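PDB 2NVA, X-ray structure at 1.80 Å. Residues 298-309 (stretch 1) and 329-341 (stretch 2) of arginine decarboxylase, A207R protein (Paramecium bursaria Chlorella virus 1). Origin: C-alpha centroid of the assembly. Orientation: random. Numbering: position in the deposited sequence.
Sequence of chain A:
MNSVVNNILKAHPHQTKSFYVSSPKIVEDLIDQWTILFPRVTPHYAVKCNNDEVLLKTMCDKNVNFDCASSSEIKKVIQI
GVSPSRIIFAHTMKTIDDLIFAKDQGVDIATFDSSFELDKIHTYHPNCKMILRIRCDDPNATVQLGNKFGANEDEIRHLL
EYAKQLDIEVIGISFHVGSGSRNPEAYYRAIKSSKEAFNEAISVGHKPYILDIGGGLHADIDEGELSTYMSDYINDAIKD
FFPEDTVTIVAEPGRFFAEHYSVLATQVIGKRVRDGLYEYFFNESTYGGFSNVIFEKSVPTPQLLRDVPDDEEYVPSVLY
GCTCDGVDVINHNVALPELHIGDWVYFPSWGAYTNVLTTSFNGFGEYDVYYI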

# COMPACT_ATOMS: atom_id res chain seq x y z
N SER A 298 -1.81 7.92 -11.75
CA SER A 298 -0.72 7.91 -12.70
C SER A 298 -0.98 6.92 -13.83
O SER A 298 -1.45 5.81 -13.60
CB SER A 298 0.59 7.54 -11.98
OG SER A 298 1.64 7.36 -12.91
N VAL A 299 -0.67 7.33 -15.06
CA VAL A 299 -0.75 6.45 -16.22
C VAL A 299 0.62 6.54 -16.91
O VAL A 299 0.81 7.31 -17.87
CB VAL A 299 -1.89 6.88 -17.18
CG1 VAL A 299 -1.99 5.91 -18.36
CG2 VAL A 299 -3.23 6.92 -16.42
N PRO A 300 1.59 5.78 -16.39
CA PRO A 300 2.97 5.96 -16.84
C PRO A 300 3.32 5.13 -18.07
O PRO A 300 2.84 4.01 -18.21
CB PRO A 300 3.78 5.49 -15.63
CG PRO A 300 2.92 4.43 -14.97
CD PRO A 300 1.47 4.73 -15.34
N THR A 301 4.12 5.71 -18.96
CA THR A 301 4.62 5.00 -20.14
C THR A 301 6.12 4.67 -19.95
O THR A 301 6.92 5.57 -19.62
CB THR A 301 4.44 5.85 -21.43
OG1 THR A 301 3.06 6.18 -21.60
CG2 THR A 301 4.95 5.11 -22.68
N PRO A 302 6.50 3.39 -20.13
CA PRO A 302 7.90 3.01 -19.99
C PRO A 302 8.74 3.35 -21.22
O PRO A 302 8.21 3.52 -22.33
CB PRO A 302 7.83 1.50 -19.82
CG PRO A 302 6.65 1.10 -20.65
CD PRO A 302 5.65 2.22 -20.45
N GLN A 303 10.06 3.42 -20.99
CA GLN A 303 11.06 3.53 -22.05
C GLN A 303 11.68 2.15 -22.25
O GLN A 303 12.15 1.54 -21.29
CB GLN A 303 12.14 4.52 -21.62
CG GLN A 303 11.63 5.94 -21.47
CD GLN A 303 11.43 6.60 -22.81
OE1 GLN A 303 12.32 6.58 -23.66
NE2 GLN A 303 10.26 7.20 -23.02
N LEU A 304 11.71 1.66 -23.49
CA LEU A 304 12.38 0.39 -23.79
C LEU A 304 13.90 0.56 -23.76
O LEU A 304 14.43 1.56 -24.26
CB LEU A 304 11.99 -0.09 -25.18
CG LEU A 304 10.78 -1.00 -25.34
CD1 LEU A 304 9.47 -0.23 -25.12
CD2 LEU A 304 10.85 -1.62 -26.74
N LEU A 305 14.59 -0.39 -23.15
CA LEU A 305 16.05 -0.37 -23.15
C LEU A 305 16.64 -0.99 -24.42
O LEU A 305 17.72 -0.59 -24.86
CB LEU A 305 16.62 -1.00 -21.88
CG LEU A 305 16.40 -0.03 -20.70
CD1 LEU A 305 16.33 -0.76 -19.37
CD2 LEU A 305 17.44 1.09 -20.67
N ARG A 306 15.93 -1.96 -25.00
CA ARG A 306 16.29 -2.53 -26.30
C ARG A 306 15.99 -1.53 -27.43
O ARG A 306 14.88 -0.98 -27.52
CB ARG A 306 15.52 -3.83 -26.52
CG ARG A 306 15.67 -4.43 -27.90
CD ARG A 306 15.08 -5.83 -27.99
NE ARG A 306 13.73 -5.93 -27.42
CZ ARG A 306 12.61 -5.65 -28.07
NH1 ARG A 306 12.66 -5.23 -29.33
NH2 ARG A 306 11.42 -5.78 -27.47
N ASP A 307 16.99 -1.28 -28.27
CA ASP A 307 16.83 -0.38 -29.42
C ASP A 307 15.92 -1.01 -30.49
O ASP A 307 16.08 -2.19 -30.84
CB ASP A 307 18.20 -0.04 -30.04
CG ASP A 307 18.13 1.09 -31.05
OD1 ASP A 307 17.09 1.80 -31.12
OD2 ASP A 307 19.12 1.31 -31.78
N VAL A 308 14.97 -0.23 -30.99
CA VAL A 308 14.11 -0.67 -32.08
C VAL A 308 14.25 0.32 -33.24
O VAL A 308 14.53 1.50 -32.99
CB VAL A 308 12.62 -0.80 -31.66
CG1 VAL A 308 12.47 -1.87 -30.56
CG2 VAL A 308 12.04 0.54 -31.21
N PRO A 309 14.08 -0.15 -34.49
CA PRO A 309 14.09 0.78 -35.62
C PRO A 309 12.97 1.81 -35.54
O PRO A 309 11.96 1.59 -34.86
CB PRO A 309 13.92 -0.11 -36.85
CG PRO A 309 13.48 -1.45 -36.35
CD PRO A 309 13.92 -1.55 -34.92
N VAL A 329 -2.64 -3.16 -11.85
CA VAL A 329 -2.40 -2.94 -13.26
C VAL A 329 -1.60 -1.64 -13.34
O VAL A 329 -2.07 -0.59 -12.90
CB VAL A 329 -3.73 -2.79 -14.04
CG1 VAL A 329 -3.48 -2.72 -15.55
CG2 VAL A 329 -4.68 -3.95 -13.71
N ILE A 330 -0.41 -1.73 -13.91
CA ILE A 330 0.49 -0.56 -14.03
C ILE A 330 -0.03 0.42 -15.08
O ILE A 330 -0.07 1.64 -14.86
CB ILE A 330 1.97 -0.97 -14.34
CG1 ILE A 330 2.55 -1.90 -13.24
CG2 ILE A 330 2.85 0.26 -14.58
CD1 ILE A 330 2.09 -1.50 -11.85
N ASN A 331 -0.44 -0.11 -16.23
CA ASN A 331 -1.02 0.70 -17.31
C ASN A 331 -2.02 -0.14 -18.11
O ASN A 331 -1.65 -1.15 -18.70
CB ASN A 331 0.09 1.25 -18.21
CG ASN A 331 -0.41 2.35 -19.15
OD1 ASN A 331 -1.53 2.30 -19.67
ND2 ASN A 331 0.44 3.34 -19.40
N HIS A 332 -3.30 0.27 -18.09
CA HIS A 332 -4.36 -0.53 -18.73
C HIS A 332 -4.26 -0.62 -20.24
O HIS A 332 -4.65 -1.63 -20.84
CB HIS A 332 -5.76 -0.00 -18.35
CG HIS A 332 -6.22 -0.44 -17.00
ND1 HIS A 332 -5.81 0.19 -15.85
CD2 HIS A 332 -7.04 -1.45 -16.61
CE1 HIS A 332 -6.36 -0.40 -14.80
NE2 HIS A 332 -7.10 -1.40 -15.24
N ASN A 333 -3.74 0.45 -20.85
CA ASN A 333 -3.64 0.52 -22.31
C ASN A 333 -2.54 1.45 -22.73
O ASN A 333 -2.62 2.65 -22.47
CB ASN A 333 -4.93 1.09 -22.90
CG ASN A 333 -6.07 0.12 -22.83
OD1 ASN A 333 -6.11 -0.86 -23.60
ND2 ASN A 333 -7.02 0.39 -21.94
N VAL A 334 -1.54 0.93 -23.43
CA VAL A 334 -0.49 1.79 -23.97
C VAL A 334 0.07 1.17 -25.26
O VAL A 334 0.26 -0.04 -25.34
CB VAL A 334 0.63 2.05 -22.91
CG1 VAL A 334 1.26 0.73 -22.42
CG2 VAL A 334 1.71 3.04 -23.46
N ALA A 335 0.32 2.00 -26.26
CA ALA A 335 0.91 1.52 -27.51
C ALA A 335 2.43 1.44 -27.34
O ALA A 335 3.07 2.42 -26.93
CB ALA A 335 0.55 2.46 -28.65
N LEU A 336 3.00 0.28 -27.64
CA LEU A 336 4.44 0.06 -27.47
C LEU A 336 4.94 -0.90 -28.56
O LEU A 336 4.14 -1.68 -29.07
CB LEU A 336 4.73 -0.56 -26.09
CG LEU A 336 4.57 0.29 -24.81
CD1 LEU A 336 4.77 -0.59 -23.57
CD2 LEU A 336 5.54 1.47 -24.80
N PRO A 337 6.25 -0.87 -28.88
CA PRO A 337 6.83 -1.94 -29.66
C PRO A 337 6.56 -3.26 -28.91
O PRO A 337 6.46 -3.26 -27.68
CB PRO A 337 8.33 -1.62 -29.64
CG PRO A 337 8.39 -0.13 -29.45
CD PRO A 337 7.25 0.16 -28.51
N GLU A 338 6.44 -4.36 -29.64
CA GLU A 338 6.27 -5.65 -29.00
C GLU A 338 7.41 -5.93 -28.02
O GLU A 338 8.59 -5.71 -28.34
CB GLU A 338 6.17 -6.79 -30.02
CG GLU A 338 5.84 -8.12 -29.35
CD GLU A 338 5.59 -9.25 -30.33
OE1 GLU A 338 5.59 -9.01 -31.57
OE2 GLU A 338 5.38 -10.38 -29.86
N LEU A 339 7.07 -6.40 -26.82
CA LEU A 339 8.09 -6.73 -25.82
C LEU A 339 8.19 -8.26 -25.68
O LEU A 339 7.29 -8.99 -26.11
CB LEU A 339 7.71 -6.12 -24.46
CG LEU A 339 7.43 -4.62 -24.40
CD1 LEU A 339 6.88 -4.24 -23.02
CD2 LEU A 339 8.68 -3.84 -24.70
N HIS A 340 9.29 -8.72 -25.08
CA HIS A 340 9.53 -10.14 -24.89
C HIS A 340 9.96 -10.42 -23.46
O HIS A 340 10.56 -9.55 -22.81
CB HIS A 340 10.59 -10.62 -25.87
CG HIS A 340 10.18 -10.43 -27.30
ND1 HIS A 340 10.61 -9.37 -28.06
CD2 HIS A 340 9.29 -11.10 -28.06
CE1 HIS A 340 10.05 -9.43 -29.25
NE2 HIS A 340 9.25 -10.48 -29.27
N ILE A 341 9.65 -11.62 -22.96
CA ILE A 341 10.10 -11.99 -21.63
C ILE A 341 11.61 -11.80 -21.54
O ILE A 341 12.34 -12.28 -22.40
CB ILE A 341 9.67 -13.43 -21.25
CG1 ILE A 341 8.13 -13.49 -21.13
CG2 ILE A 341 10.34 -13.88 -19.96
CD1 ILE A 341 7.55 -14.90 -20.95
O HOH W 1 -2.22 3.49 -15.13
O HOH W 2 10.06 -4.87 -30.50

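The two stretches bury 570 Å² between them, both sides summed, and three residues of the contact, L304, R306 and N331, cover the most surface. They meet the other stretch in two ways: L304 through apolar packing, R306 and N331 through a side-chain donor that reaches a backbone carbonyl.

L304 lies in the short strand 303-304 with its CA-to-CB bond directed toward stretch 2, whereas that of its neighbor Q303 points away and makes no contact. The leucine side chain meets three apolar residues. Its CG lies 3.6 Å from L339 CD2, its CD2 lies 3.8 Å from P337 CB, and its CD1 approaches L336 CD2 at 4.3 Å. L339 sets out sideways, but the end of its side chain comes nearer, which brings CD2 to the leucine. The chi1 of L304, at -91°, falls between wells. The apolar surface continues beyond this residue: P302 CG packs on L336 CD1 at 3.9 Å, and V308 CG2 on P337 CG at 4.1 Å. L336 and P337 thus each take contacts from more than one residue of stretch 1.

R306 reaches across with chi1 and chi2 both t, then bends at chi3 (p). Its NH2 donates a hydrogen bond to E338 O at 3.0 Å, with an N-H...acceptor angle of 154°; the carbonyl sits at the edge of the guanidinium, near its plane, as suits an in-plane N-H. The same oxygen receives a second link through water 2, which accepts from R306 NH1 at 2.9 Å and donates to E338 O at 2.7 Å. The arginine therefore holds the backbone of E338 both directly and through solvent, while the E338 CA-to-CB bond points away. H340 ND1 lies over one face of the guanidinium, 3.7 Å from R306 NH2.

At the other end, the CA-to-CB bond of N331 points toward stretch 1, and N331 ND2 donates to P300 O at 2.8 Å with an angle of 159°. V299 CG1 rests 3.7 Å from the same N331 ND2. The other end of the amide is used within its own stretch: N333 N donates to N331 OD1 at 3.1 Å, so the one side chain ties the chain after it to P300. Beside this bond the proline ring packs against I330, with P300 CG 4.2 Å from I330 CG2 and P300 CD 3.5 Å from I330 O. Water 1 adds a bridge between backbones, donating to S298 O at 2.9 Å and to I330 O at 2.8 Å.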